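Local coordinates for extracellular solute-binding protein, family 5 (Chelativorans sp., PDB 6WM6), which binds EDTA and other aminopolycarboxylates in the periplasm, probably presenting them to an ABC transporter for uptake, at residues 493-498 against 512-517; 280-285 against 342-347; 233-238 against 252-257; 113-118 against 170-175; 406-411 against 437-442. One frame throughout, in Å; residues are numbered along the deposited sequence. Where two conformers were deposited one is given.

Contact 1 (493-498 against 512-517); sequences EIIGKA and SEADEL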
# COMPACT_ATOMS: atom_id res chain seq x y z
N GLU A 493 -22.34 -7.72 -2.55
CA GLU A 493 -22.61 -9.12 -2.27
C GLU A 493 -21.48 -10.00 -2.79
O GLU A 493 -21.02 -10.93 -2.11
CB GLU A 493 -23.94 -9.52 -2.89
CG GLU A 493 -24.28 -11.00 -2.84
CD GLU A 493 -25.55 -11.33 -3.60
OE1 GLU A 493 -26.02 -10.48 -4.39
OE2 GLU A 493 -26.09 -12.44 -3.40
N ILE A 494 -21.01 -9.72 -4.01
CA ILE A 494 -19.93 -10.50 -4.59
C ILE A 494 -18.66 -10.36 -3.77
O ILE A 494 -17.97 -11.36 -3.51
CB ILE A 494 -19.69 -10.07 -6.05
CG1 ILE A 494 -20.86 -10.44 -6.95
CG2 ILE A 494 -18.40 -10.71 -6.58
CD1 ILE A 494 -20.92 -9.64 -8.22
N ILE A 495 -18.33 -9.14 -3.35
CA ILE A 495 -17.12 -8.93 -2.56
C ILE A 495 -17.20 -9.71 -1.25
O ILE A 495 -16.22 -10.32 -0.83
CB ILE A 495 -16.89 -7.41 -2.34
CG1 ILE A 495 -16.48 -6.73 -3.64
CG2 ILE A 495 -15.86 -7.20 -1.23
CD1 ILE A 495 -16.48 -5.21 -3.58
N GLY A 496 -18.39 -9.74 -0.64
CA GLY A 496 -18.54 -10.47 0.61
C GLY A 496 -18.37 -11.97 0.41
O GLY A 496 -17.71 -12.64 1.22
N LYS A 497 -18.93 -12.51 -0.67
CA LYS A 497 -18.72 -13.93 -0.96
C LYS A 497 -17.25 -14.22 -1.24
O LYS A 497 -16.71 -15.23 -0.79
CB LYS A 497 -19.58 -14.36 -2.15
CG LYS A 497 -21.06 -14.44 -1.80
CD LYS A 497 -21.92 -14.75 -3.01
CE LYS A 497 -23.39 -14.86 -2.61
NZ LYS A 497 -24.25 -15.13 -3.79
N ALA A 498 -16.57 -13.31 -1.94
CA ALA A 498 -15.17 -13.52 -2.24
C ALA A 498 -14.32 -13.49 -0.97
O ALA A 498 -13.34 -14.24 -0.84
CB ALA A 498 -14.68 -12.46 -3.22
N SER A 512 -13.98 -11.75 -9.69
CA SER A 512 -13.93 -11.34 -11.09
C SER A 512 -15.26 -10.73 -11.55
O SER A 512 -15.25 -9.79 -12.34
CB SER A 512 -13.55 -12.52 -11.99
OG SER A 512 -12.21 -12.91 -11.76
N GLU A 513 -16.39 -11.27 -11.09
CA GLU A 513 -17.69 -10.72 -11.48
C GLU A 513 -17.85 -9.29 -11.01
O GLU A 513 -18.43 -8.45 -11.73
CB GLU A 513 -18.81 -11.61 -10.95
CG GLU A 513 -20.17 -11.21 -11.49
CD GLU A 513 -21.34 -12.00 -10.91
OE1 GLU A 513 -21.12 -12.90 -10.06
OE2 GLU A 513 -22.49 -11.72 -11.32
N ALA A 514 -17.35 -8.97 -9.82
CA ALA A 514 -17.43 -7.60 -9.33
C ALA A 514 -16.53 -6.68 -10.14
O ALA A 514 -16.89 -5.53 -10.39
CB ALA A 514 -17.05 -7.54 -7.85
N ASP A 515 -15.36 -7.16 -10.56
CA ASP A 515 -14.49 -6.37 -11.42
C ASP A 515 -15.19 -6.03 -12.73
O ASP A 515 -15.10 -4.89 -13.21
CB ASP A 515 -13.19 -7.15 -11.66
CG ASP A 515 -12.01 -6.30 -12.10
OD1 ASP A 515 -11.98 -5.06 -11.89
OD2 ASP A 515 -11.06 -6.89 -12.65
N GLU A 516 -15.90 -6.99 -13.32
CA GLU A 516 -16.65 -6.73 -14.54
C GLU A 516 -17.69 -5.63 -14.32
O GLU A 516 -17.79 -4.68 -15.10
CB GLU A 516 -17.34 -8.01 -15.03
CG GLU A 516 -16.40 -9.19 -15.32
CD GLU A 516 -15.71 -9.17 -16.66
OE1 GLU A 516 -16.04 -8.32 -17.50
OE2 GLU A 516 -14.83 -10.04 -16.89
N LEU A 517 -18.48 -5.75 -13.25
CA LEU A 517 -19.52 -4.76 -12.97
C LEU A 517 -18.91 -3.40 -12.66
O LEU A 517 -19.46 -2.36 -13.05
CB LEU A 517 -20.40 -5.24 -11.82
CG LEU A 517 -21.24 -6.48 -12.10
CD1 LEU A 517 -21.92 -6.96 -10.82
CD2 LEU A 517 -22.28 -6.23 -13.19
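Two helical turns, 493-498 and 512-517, run nearly antiparallel with their axes 9.0 Å apart and an angle of 155° between their directions, and the backbones come nearest at Ile-494 and Ala-514. Ile-494 carries most of the contact, and its two branches do different work. CG2, anti to the backbone N, sits on the methyl of Ala-514, with CG2 and CB 3.7 Å apart; an alanine suits this place, its lone methyl fitting where the two backbones come nearest. The other branch reaches past it, so that CD1 of Ile-494 lies 3.6 Å from CD of Glu-513. Glu-513 is extended, with CG anti to its backbone N, and its chain crosses Ile-494 at about a right angle, so that CG and the carboxylate both lie against the Ile-494 CD1 methyl, at the exposed margin of the contact. CD1 of Ile-494 also meets CD1 of Leu-517 at 3.9 Å. Ile-495 adds a looser touch from its CG1 to Ala-514 CB, and also packs on Leu-511 and on Ala-471 of helix 467-474. On the outer surface of helix 489-499, Lys-497 and Glu-493, one turn apart, form a salt bridge whose hydrogen bond is weak. Arg-366 forms salt bridges with both Asp-515 and Glu-516, and Arg-370 with Glu-516. With Ile-510 added to Glu-513, Ala-514 and Leu-517, Ile-494 fits among four residues as a knob in a hole, the packing of an antiparallel helical hairpin, here formed by helices 489-499 and 504-521.

Contact 2 (280-285 against 342-347); sequences ATQDMV and DPYLRN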
# COMPACT_ATOMS: atom_id res chain seq x y z
N ALA A 280 9.67 7.60 -9.15
CA ALA A 280 10.97 7.72 -9.81
C ALA A 280 10.79 8.06 -11.29
O ALA A 280 9.86 7.59 -11.94
CB ALA A 280 11.75 6.41 -9.68
N THR A 281 11.71 8.87 -11.81
CA THR A 281 11.67 9.34 -13.18
C THR A 281 12.84 8.76 -13.96
O THR A 281 13.77 8.19 -13.39
CB THR A 281 11.79 10.87 -13.22
OG1 THR A 281 13.06 11.25 -12.66
CG2 THR A 281 10.67 11.53 -12.44
N GLN A 282 12.79 8.95 -15.28
CA GLN A 282 13.92 8.59 -16.13
C GLN A 282 15.19 9.32 -15.69
O GLN A 282 16.26 8.72 -15.60
CB GLN A 282 13.60 8.89 -17.59
CG GLN A 282 14.72 8.53 -18.54
CD GLN A 282 14.30 8.62 -20.01
OE1 GLN A 282 13.19 9.03 -20.32
NE2 GLN A 282 15.21 8.25 -20.90
N ASP A 283 15.08 10.63 -15.41
CA ASP A 283 16.26 11.38 -14.99
C ASP A 283 16.83 10.82 -13.70
O ASP A 283 18.05 10.73 -13.53
CB ASP A 283 15.93 12.86 -14.83
CG ASP A 283 17.15 13.68 -14.44
OD1 ASP A 283 18.12 13.72 -15.24
OD2 ASP A 283 17.15 14.28 -13.35
N MET A 284 15.96 10.44 -12.76
CA MET A 284 16.43 9.88 -11.50
C MET A 284 17.17 8.56 -11.72
O MET A 284 18.23 8.33 -11.14
CB MET A 284 15.23 9.69 -10.58
CG MET A 284 15.55 9.11 -9.22
SD MET A 284 14.04 8.86 -8.25
CE MET A 284 13.32 10.51 -8.32
N VAL A 285 16.63 7.70 -12.60
CA VAL A 285 17.28 6.43 -12.90
C VAL A 285 18.63 6.66 -13.55
O VAL A 285 19.63 6.00 -13.22
CB VAL A 285 16.36 5.57 -13.80
CG1 VAL A 285 17.09 4.31 -14.25
CG2 VAL A 285 15.09 5.23 -13.06
N ASP A 342 7.35 3.78 -20.88
CA ASP A 342 8.14 2.98 -21.81
C ASP A 342 9.53 3.55 -22.10
O ASP A 342 10.42 2.75 -22.44
CB ASP A 342 7.39 2.76 -23.13
CG ASP A 342 6.10 1.96 -22.98
OD1 ASP A 342 5.87 1.36 -21.91
OD2 ASP A 342 5.34 1.92 -23.97
N PRO A 343 9.78 4.86 -22.03
CA PRO A 343 11.14 5.33 -22.35
C PRO A 343 12.21 4.83 -21.41
O PRO A 343 13.39 4.80 -21.81
CB PRO A 343 11.00 6.86 -22.29
CG PRO A 343 9.58 7.11 -22.63
CD PRO A 343 8.83 5.98 -21.92
N TYR A 344 11.87 4.43 -20.19
CA TYR A 344 12.87 3.99 -19.23
C TYR A 344 12.50 2.71 -18.48
O TYR A 344 13.30 2.23 -17.68
CB TYR A 344 13.21 5.11 -18.22
CG TYR A 344 12.17 5.46 -17.19
CD1 TYR A 344 10.99 6.13 -17.54
CD2 TYR A 344 12.36 5.17 -15.84
CE1 TYR A 344 10.05 6.47 -16.59
CE2 TYR A 344 11.42 5.50 -14.90
CZ TYR A 344 10.27 6.15 -15.26
OH TYR A 344 9.34 6.48 -14.29
N LEU A 345 11.34 2.14 -18.76
CA LEU A 345 10.88 0.91 -18.11
C LEU A 345 10.52 -0.09 -19.21
O LEU A 345 9.61 0.19 -20.00
CB LEU A 345 9.67 1.18 -17.24
CG LEU A 345 9.84 2.24 -16.15
CD1 LEU A 345 8.50 2.54 -15.50
CD2 LEU A 345 10.86 1.78 -15.10
N ARG A 346 11.22 -1.23 -19.26
CA ARG A 346 11.00 -2.21 -20.30
C ARG A 346 9.84 -3.14 -19.96
O ARG A 346 9.66 -3.52 -18.79
CB ARG A 346 12.26 -3.06 -20.50
N ASN A 347 9.02 -3.46 -20.95
CA ASN A 347 7.93 -4.41 -20.81
C ASN A 347 7.08 -4.08 -19.59
O ASN A 347 6.73 -4.95 -18.78
CB ASN A 347 8.47 -5.85 -20.75
CG ASN A 347 9.20 -6.25 -22.03
OD1 ASN A 347 10.29 -6.81 -21.97
ND2 ASN A 347 8.61 -5.95 -23.17
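Tyr-344 is the hub of this contact between the start of helix 282-290 and the irregular segment 342-347. Its CG takes the crowded position between the backbone N and the carbonyl carbon (chi1 71°), which lays the ring flat against the first peptide of the helix. Gln-282 N sits 3.6 Å above the plane of the Tyr-344 ring, over its centre, while Thr-281 C lies over the same face nearer the rim. The opposite face is covered by CG of the next residue, Leu-345, so the ring is held between backbone and aliphatic carbon. Gln-282, with CG anti to its backbone N and the chain extended beyond, runs out past the root of the ring. Its CB makes an off-centre CH-pi contact, 4.1 Å from the Tyr-344 centroid, and its OE1 comes to 3.7 Å from Pro-343 CB. The NE2 end is bonded to Glu-286, one turn along the helix. Val-285 brings CG2 obliquely to Tyr-344 CD2. At the far tip, the phenol OH donates to Ala-280 O at 2.7 Å, from above the carbonyl plane. Thr-281 is the N-cap, its OG1 accepting from Met-284 N at 3.0 Å. A tyrosine thus suits the place twice over: its face lies on the first turn, where the helix end would probably favour an electron-rich ring, and its hydroxyl satisfies a carbonyl that precedes the helix.

Contact 3 (233-238 against 252-257); sequences VTLVPN and LKFRII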
# COMPACT_ATOMS: atom_id res chain seq x y z
N VAL A 233 15.65 9.21 13.52
CA VAL A 233 15.35 8.10 14.43
C VAL A 233 16.60 7.24 14.51
O VAL A 233 17.11 6.80 13.46
CB VAL A 233 14.18 7.26 13.91
CG1 VAL A 233 13.73 6.27 15.00
CG2 VAL A 233 13.02 8.12 13.45
N THR A 234 17.10 6.98 15.71
CA THR A 234 18.26 6.13 15.91
C THR A 234 17.83 4.87 16.64
O THR A 234 17.31 4.94 17.76
CB THR A 234 19.35 6.85 16.69
OG1 THR A 234 19.76 8.00 15.93
CG2 THR A 234 20.54 5.95 16.89
N LEU A 235 18.06 3.71 16.01
CA LEU A 235 17.79 2.41 16.62
C LEU A 235 19.09 1.67 16.89
O LEU A 235 20.10 1.85 16.19
CB LEU A 235 16.92 1.54 15.72
CG LEU A 235 15.53 2.06 15.41
CD1 LEU A 235 15.52 3.09 14.34
CD2 LEU A 235 14.62 0.90 14.99
N VAL A 236 19.07 0.82 17.92
CA VAL A 236 20.19 -0.02 18.31
C VAL A 236 19.66 -1.44 18.47
O VAL A 236 18.45 -1.64 18.57
CB VAL A 236 20.84 0.47 19.63
CG1 VAL A 236 21.47 1.85 19.41
CG2 VAL A 236 19.80 0.50 20.76
N PRO A 237 20.55 -2.43 18.52
CA PRO A 237 20.07 -3.81 18.72
C PRO A 237 19.24 -3.94 19.98
O PRO A 237 19.52 -3.33 21.01
CB PRO A 237 21.35 -4.63 18.84
CG PRO A 237 22.36 -3.83 18.06
CD PRO A 237 22.02 -2.38 18.30
N ASN A 238 18.21 -4.76 19.88
CA ASN A 238 17.47 -5.24 21.04
C ASN A 238 18.25 -6.41 21.64
O ASN A 238 18.33 -7.47 21.00
CB ASN A 238 16.08 -5.66 20.57
CG ASN A 238 15.28 -6.38 21.64
OD1 ASN A 238 15.71 -6.50 22.81
ND2 ASN A 238 14.11 -6.85 21.26
N LEU A 252 20.93 1.39 13.40
CA LEU A 252 20.09 1.54 12.22
C LEU A 252 19.37 2.86 12.38
O LEU A 252 18.69 3.08 13.40
CB LEU A 252 19.09 0.39 12.13
CG LEU A 252 18.03 0.53 11.05
CD1 LEU A 252 18.66 0.60 9.66
CD2 LEU A 252 17.05 -0.66 11.15
N LYS A 253 19.55 3.76 11.43
CA LYS A 253 19.03 5.12 11.53
C LYS A 253 18.08 5.40 10.38
O LYS A 253 18.31 4.95 9.25
CB LYS A 253 20.19 6.13 11.50
CG LYS A 253 21.04 6.10 12.76
CD LYS A 253 22.31 6.92 12.64
CE LYS A 253 23.01 6.96 13.98
NZ LYS A 253 24.32 7.67 13.87
N PHE A 254 17.02 6.16 10.67
CA PHE A 254 16.11 6.68 9.65
C PHE A 254 16.22 8.19 9.68
O PHE A 254 15.88 8.82 10.70
CB PHE A 254 14.69 6.18 9.91
CG PHE A 254 14.55 4.70 9.77
CD1 PHE A 254 14.44 4.12 8.52
CD2 PHE A 254 14.54 3.89 10.89
CE1 PHE A 254 14.32 2.76 8.38
CE2 PHE A 254 14.40 2.50 10.75
CZ PHE A 254 14.29 1.95 9.51
N ARG A 255 16.74 8.76 8.60
CA ARG A 255 16.95 10.19 8.49
C ARG A 255 15.78 10.81 7.73
O ARG A 255 15.45 10.38 6.63
CB ARG A 255 18.25 10.45 7.73
CG ARG A 255 18.54 11.92 7.46
CD ARG A 255 19.12 12.63 8.66
NE ARG A 255 19.63 13.95 8.27
CZ ARG A 255 19.02 15.10 8.52
NH1 ARG A 255 17.88 15.14 9.18
NH2 ARG A 255 19.58 16.23 8.11
N ILE A 256 15.16 11.81 8.34
CA ILE A 256 13.98 12.45 7.75
C ILE A 256 14.43 13.49 6.73
O ILE A 256 15.11 14.46 7.09
CB ILE A 256 13.11 13.06 8.86
CG1 ILE A 256 12.57 11.92 9.74
CG2 ILE A 256 11.98 13.89 8.28
CD1 ILE A 256 12.31 12.31 11.18
N ILE A 257 14.04 13.28 5.48
CA ILE A 257 14.30 14.20 4.36
C ILE A 257 12.95 14.37 3.65
O ILE A 257 12.58 13.55 2.80
CB ILE A 257 15.37 13.68 3.40
CG1 ILE A 257 16.67 13.39 4.15
CG2 ILE A 257 15.62 14.67 2.26
CD1 ILE A 257 17.76 12.78 3.28
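Backbone hydrogen bonds join strands 232-237 and 251-256, antiparallel neighbours in a mixed four-stranded sheet. Val-233 and Phe-254 form a hydrogen-bonded pair, the bond from Val-233 N to Phe-254 O being 2.9 Å long and almost straight at 170°. Leu-235 and Leu-252 form the next such pair, with Leu-235 N 2.8 Å from Leu-252 O and nearly along the C=O axis. The return bond, from Leu-252 N to Leu-235 O, approaches from above the carbonyl plane. At the non-hydrogen-bonded pair between them, Thr-234 with Lys-253, a CA-H...O contact fills in, Lys-253 CA lying 3.2 Å from Val-233 O.

Apolar contacts occupy the face bearing Val-233, Leu-235, Leu-252 and Phe-254. Leu-235 CD1 meets the edge of the Phe-254 ring, 3.7 Å from CD2. Helix 71-77 covers this face, with Val-76 against both Val-233 and Phe-254, so bulky hydrocarbon residues suit it.

On the other face Thr-234 and Lys-253 lie side by side, pointing the same way. Both branches of the threonine touch the extended lysine, OG1 and CG2 of Thr-234 each standing 3.9 Å from Lys-253 CE. The lysine carries its charge on to Glu-49 of strand 49-54. A glycine at Thr-234 would remove this flank and would probably let the lysine chain wander, loosening its approach to Glu-49. The two faces thus differ in chemistry: one is greasy and closed under a helix, the other carries a lysine whose methylenes pack while its ammonium pairs across the sheet.

Contact 4 (113-118 against 170-175); sequences VVYRIR and KVVTAT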
# COMPACT_ATOMS: atom_id res chain seq x y z
N VAL A 113 -8.63 -20.74 14.20
CA VAL A 113 -7.20 -20.64 13.95
C VAL A 113 -6.48 -20.75 15.28
O VAL A 113 -6.87 -20.09 16.26
CB VAL A 113 -6.84 -19.32 13.25
CG1 VAL A 113 -5.31 -19.16 13.15
CG2 VAL A 113 -7.48 -19.23 11.88
N VAL A 114 -5.44 -21.58 15.33
CA VAL A 114 -4.61 -21.75 16.53
C VAL A 114 -3.21 -21.26 16.22
O VAL A 114 -2.60 -21.68 15.22
CB VAL A 114 -4.58 -23.21 17.01
CG1 VAL A 114 -3.62 -23.37 18.18
CG2 VAL A 114 -5.97 -23.64 17.41
N TYR A 115 -2.71 -20.37 17.07
CA TYR A 115 -1.34 -19.87 17.01
C TYR A 115 -0.57 -20.48 18.17
O TYR A 115 -1.03 -20.45 19.32
CB TYR A 115 -1.28 -18.34 17.13
CG TYR A 115 -2.06 -17.56 16.10
CD1 TYR A 115 -3.39 -17.25 16.31
CD2 TYR A 115 -1.46 -17.12 14.91
CE1 TYR A 115 -4.11 -16.52 15.38
CE2 TYR A 115 -2.18 -16.42 13.97
CZ TYR A 115 -3.50 -16.12 14.20
OH TYR A 115 -4.25 -15.42 13.27
N ARG A 116 0.60 -21.04 17.90
CA ARG A 116 1.51 -21.50 18.94
C ARG A 116 2.73 -20.59 18.89
O ARG A 116 3.48 -20.61 17.90
CB ARG A 116 1.85 -22.98 18.76
CG ARG A 116 0.62 -23.86 19.02
CD ARG A 116 0.84 -25.36 18.81
NE ARG A 116 -0.44 -26.07 18.88
CZ ARG A 116 -1.00 -26.50 20.00
NH1 ARG A 116 -0.41 -26.31 21.17
NH2 ARG A 116 -2.17 -27.13 19.96
N ILE A 117 2.88 -19.76 19.91
CA ILE A 117 3.96 -18.79 20.02
C ILE A 117 5.20 -19.50 20.54
O ILE A 117 5.12 -20.31 21.48
CB ILE A 117 3.53 -17.66 20.97
CG1 ILE A 117 2.25 -17.00 20.48
CG2 ILE A 117 4.67 -16.64 21.13
CD1 ILE A 117 1.64 -16.08 21.54
N ARG A 118 6.37 -19.18 19.97
CA ARG A 118 7.60 -19.77 20.49
C ARG A 118 7.80 -19.40 21.95
O ARG A 118 7.59 -18.26 22.36
CB ARG A 118 8.81 -19.29 19.68
CG ARG A 118 8.90 -19.94 18.31
CD ARG A 118 10.21 -19.61 17.61
NE ARG A 118 11.39 -20.02 18.37
CZ ARG A 118 12.36 -19.20 18.78
NH1 ARG A 118 12.34 -17.89 18.50
NH2 ARG A 118 13.39 -19.69 19.46
N LYS A 170 1.01 -19.35 25.58
CA LYS A 170 1.66 -19.53 24.28
C LYS A 170 0.79 -20.19 23.23
O LYS A 170 1.22 -20.27 22.08
CB LYS A 170 2.97 -20.30 24.44
CG LYS A 170 4.03 -19.54 25.28
CD LYS A 170 4.62 -18.36 24.52
CE LYS A 170 5.72 -17.62 25.31
NZ LYS A 170 6.45 -16.64 24.45
N VAL A 171 -0.43 -20.61 23.56
CA VAL A 171 -1.36 -21.19 22.60
C VAL A 171 -2.60 -20.31 22.55
O VAL A 171 -3.31 -20.17 23.56
CB VAL A 171 -1.72 -22.64 22.94
CG1 VAL A 171 -2.60 -23.23 21.84
CG2 VAL A 171 -0.48 -23.49 23.12
N VAL A 172 -2.86 -19.71 21.39
CA VAL A 172 -3.93 -18.73 21.20
C VAL A 172 -4.91 -19.30 20.20
O VAL A 172 -4.52 -19.69 19.10
CB VAL A 172 -3.35 -17.39 20.69
CG1 VAL A 172 -4.47 -16.38 20.50
CG2 VAL A 172 -2.30 -16.87 21.64
N THR A 173 -6.19 -19.34 20.57
CA THR A 173 -7.24 -19.89 19.72
C THR A 173 -8.24 -18.80 19.35
O THR A 173 -8.88 -18.21 20.23
CB THR A 173 -7.95 -21.04 20.44
OG1 THR A 173 -7.00 -22.07 20.77
CG2 THR A 173 -9.04 -21.66 19.57
N ALA A 174 -8.35 -18.54 18.04
CA ALA A 174 -9.29 -17.57 17.49
C ALA A 174 -10.47 -18.31 16.87
O ALA A 174 -10.27 -19.15 15.98
CB ALA A 174 -8.61 -16.72 16.41
N THR A 175 -11.67 -18.00 17.33
CA THR A 175 -12.89 -18.57 16.77
C THR A 175 -13.66 -17.47 16.04
O THR A 175 -13.92 -16.41 16.62
CB THR A 175 -13.76 -19.19 17.86
OG1 THR A 175 -13.01 -20.18 18.58
CG2 THR A 175 -14.99 -19.87 17.23
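The ring of Tyr-115 has CG1 of Val-113, two residues back on its own strand, 3.6 Å above one face and toward the rim, while Val-172 O lies at its edge. Phe-134 and Phe-187 also meet this ring, placing it in an aromatic cluster on the Tyr-115 and Val-172 face of the sheet. The guanidinium of Arg-116, on the other side, has Val-171 CG1 over one face; its NH1 stands 3.4 Å from Val-171 CG2, the two side chains lying alongside. Strands 111-117 and 171-176 are antiparallel, and the bond from Tyr-115 N to Val-172 O is short at 2.8 Å and almost straight (169°). Beta-branched valines suit such extended backbone: Val-114 CG1 meets Val-171 CG1 diagonally at 3.8 Å, and Ile-117 CD1 touches Val-172 CG2. At the strand end Lys-170 bends at chi2 (-72°) and crosses Ile-117 at about a right angle. Its NZ donates to Arg-118 O at 2.9 Å, in the carbonyl plane, and also to Ile-129 O. An alanine at Lys-170 would remove that ammonium and would probably leave both carbonyls poorly satisfied, loosening the chain that follows Ile-117. The lysine thus acts through its N-H donors, tying two backbone oxygens of the connection between strand 111-117 and helix 131-141 to the start of the partner strand.

Contact 5 (406-411 against 437-442); sequences TLRLSF and DLLTGP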
# COMPACT_ATOMS: atom_id res chain seq x y z
N THR A 406 -16.09 23.13 -18.17
CA THR A 406 -14.69 22.73 -18.11
C THR A 406 -14.51 21.73 -16.97
O THR A 406 -15.01 21.94 -15.86
CB THR A 406 -13.81 23.95 -17.90
OG1 THR A 406 -13.94 24.83 -19.03
CG2 THR A 406 -12.36 23.56 -17.74
N LEU A 407 -13.81 20.63 -17.27
CA LEU A 407 -13.65 19.55 -16.31
C LEU A 407 -12.49 19.84 -15.37
O LEU A 407 -11.40 20.22 -15.81
CB LEU A 407 -13.39 18.26 -17.05
CG LEU A 407 -14.46 17.86 -18.07
CD1 LEU A 407 -14.05 16.57 -18.76
CD2 LEU A 407 -15.80 17.70 -17.40
N ARG A 408 -12.72 19.62 -14.08
CA ARG A 408 -11.70 19.81 -13.05
C ARG A 408 -10.99 18.48 -12.86
O ARG A 408 -11.60 17.51 -12.40
CB ARG A 408 -12.36 20.26 -11.76
CG ARG A 408 -13.02 21.64 -11.88
CD ARG A 408 -14.13 21.81 -10.84
NE ARG A 408 -15.19 20.82 -10.98
CZ ARG A 408 -16.16 20.61 -10.08
NH1 ARG A 408 -16.20 21.34 -8.99
NH2 ARG A 408 -17.08 19.68 -10.30
N LEU A 409 -9.71 18.43 -13.24
CA LEU A 409 -8.88 17.24 -13.14
C LEU A 409 -7.81 17.51 -12.10
O LEU A 409 -6.91 18.31 -12.34
CB LEU A 409 -8.29 16.90 -14.50
CG LEU A 409 -7.20 15.83 -14.58
CD1 LEU A 409 -7.51 14.61 -13.74
CD2 LEU A 409 -6.99 15.45 -16.04
N SER A 410 -7.95 16.90 -10.93
CA SER A 410 -7.03 17.11 -9.83
C SER A 410 -6.11 15.91 -9.62
O SER A 410 -6.41 14.78 -10.03
CB SER A 410 -7.78 17.45 -8.54
OG SER A 410 -8.58 16.37 -8.10
N PHE A 411 -4.98 16.18 -8.97
CA PHE A 411 -4.01 15.13 -8.67
C PHE A 411 -3.09 15.64 -7.58
O PHE A 411 -2.81 16.84 -7.50
CB PHE A 411 -3.22 14.74 -9.92
CG PHE A 411 -2.66 15.89 -10.70
CD1 PHE A 411 -3.45 16.51 -11.66
CD2 PHE A 411 -1.38 16.36 -10.47
CE1 PHE A 411 -2.95 17.56 -12.39
CE2 PHE A 411 -0.88 17.43 -11.20
CZ PHE A 411 -1.67 18.03 -12.17
N ASP A 437 -9.31 21.86 -16.51
CA ASP A 437 -8.52 22.69 -15.62
C ASP A 437 -7.72 21.74 -14.74
O ASP A 437 -8.30 20.89 -14.06
CB ASP A 437 -9.41 23.56 -14.73
CG ASP A 437 -9.87 24.84 -15.42
OD1 ASP A 437 -9.22 25.25 -16.41
OD2 ASP A 437 -10.86 25.43 -14.96
N LEU A 438 -6.40 21.84 -14.80
CA LEU A 438 -5.52 20.94 -14.06
C LEU A 438 -5.25 21.55 -12.69
O LEU A 438 -4.79 22.68 -12.59
CB LEU A 438 -4.22 20.72 -14.82
CG LEU A 438 -4.39 20.10 -16.21
CD1 LEU A 438 -3.04 19.77 -16.83
CD2 LEU A 438 -5.28 18.87 -16.19
N LEU A 439 -5.57 20.79 -11.63
CA LEU A 439 -5.53 21.28 -10.26
C LEU A 439 -4.69 20.38 -9.38
O LEU A 439 -4.79 19.15 -9.46
CB LEU A 439 -6.95 21.39 -9.69
CG LEU A 439 -7.89 22.22 -10.55
CD1 LEU A 439 -9.34 21.94 -10.17
CD2 LEU A 439 -7.60 23.71 -10.45
N THR A 440 -3.87 20.98 -8.52
CA THR A 440 -2.99 20.18 -7.68
C THR A 440 -2.73 20.96 -6.39
O THR A 440 -3.53 21.81 -5.99
CB THR A 440 -1.74 19.77 -8.48
OG1 THR A 440 -0.95 18.82 -7.73
CG2 THR A 440 -0.89 21.00 -8.82
N GLY A 441 -1.65 20.61 -5.71
CA GLY A 441 -1.33 21.20 -4.42
C GLY A 441 -1.79 20.32 -3.26
O GLY A 441 -2.37 19.25 -3.45
N PRO A 442 -1.55 20.78 -2.03
CA PRO A 442 -1.86 19.93 -0.87
C PRO A 442 -3.34 19.69 -0.64
O PRO A 442 -3.69 18.73 0.05
CB PRO A 442 -1.25 20.72 0.31
CG PRO A 442 -1.30 22.14 -0.15
CD PRO A 442 -1.02 22.10 -1.64
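Strand 407-410, helix 416-429 and strand 436-439 make a beta-alpha-beta unit, and this contact is the parallel pairing of its two strands. The backbone bonds zigzag between them: Asp-437 donates to Leu-407 O at 2.7 Å and accepts from Leu-409 N, then Leu-439 donates to Leu-409 O and accepts from Phe-411 N. The last of these is the most bent, at 141°. CA-H...O contacts lie between, the closest from Ser-410 CA to Leu-439 O at 3.1 Å.

Apolar contacts divide by face. Leu-409 and Leu-438 lie side by side, with their CD2 atoms 3.8 Å apart, on the face where Leu-438 packs against helix 416-429; branched hydrocarbon is apt between sheet and helix, Leu-409 being buried and Leu-438 nearer the margin. On the other face Leu-439 CD1 rests 3.8 Å from Arg-408 CB, while the bent arginine chain leads its charge away to Asp-455 and the carbonyl of Gly-452. Ser-410, small enough to stand beside Leu-439 CB, bonds through OG to His-457.

Phe-411 closes the end, its CG in the crowded position between backbone N and carbonyl carbon. Leu-438 CB stands at the ring's edge, and Leu-439 O lies over one face. Thr-440 CB makes a CH-pi contact over the face, 4.1 Å from the Phe-411 centroid. Gly-441 follows in a backbone shape that calls for glycine. Thr-440 OG1, anti to its backbone N, donates to Phe-411 O at 2.7 Å from above the carbonyl plane.

Overall arrangement
Along the chain the contacts close one after another, in the order 4, 3, 2, 5, 1, and none touches another. Contact 4 lies in an antiparallel four-stranded sheet and contact 3 in a separate mixed sheet, their centres 32 Å apart. Contact 5 belongs to a third, larger sheet. Contact 2 leans on strand 524-537 of that sheet, with its centre 25 Å from contact 5, and the hairpin of contact 1 runs on into the same strand. Contacts 4 and 5 are farthest apart, about 50 Å between centres and on opposite sides of the chain's centre. Such separate sheet-based parts are consistent with the lobed architecture of solute-binding proteins, in which ligand is held between lobes.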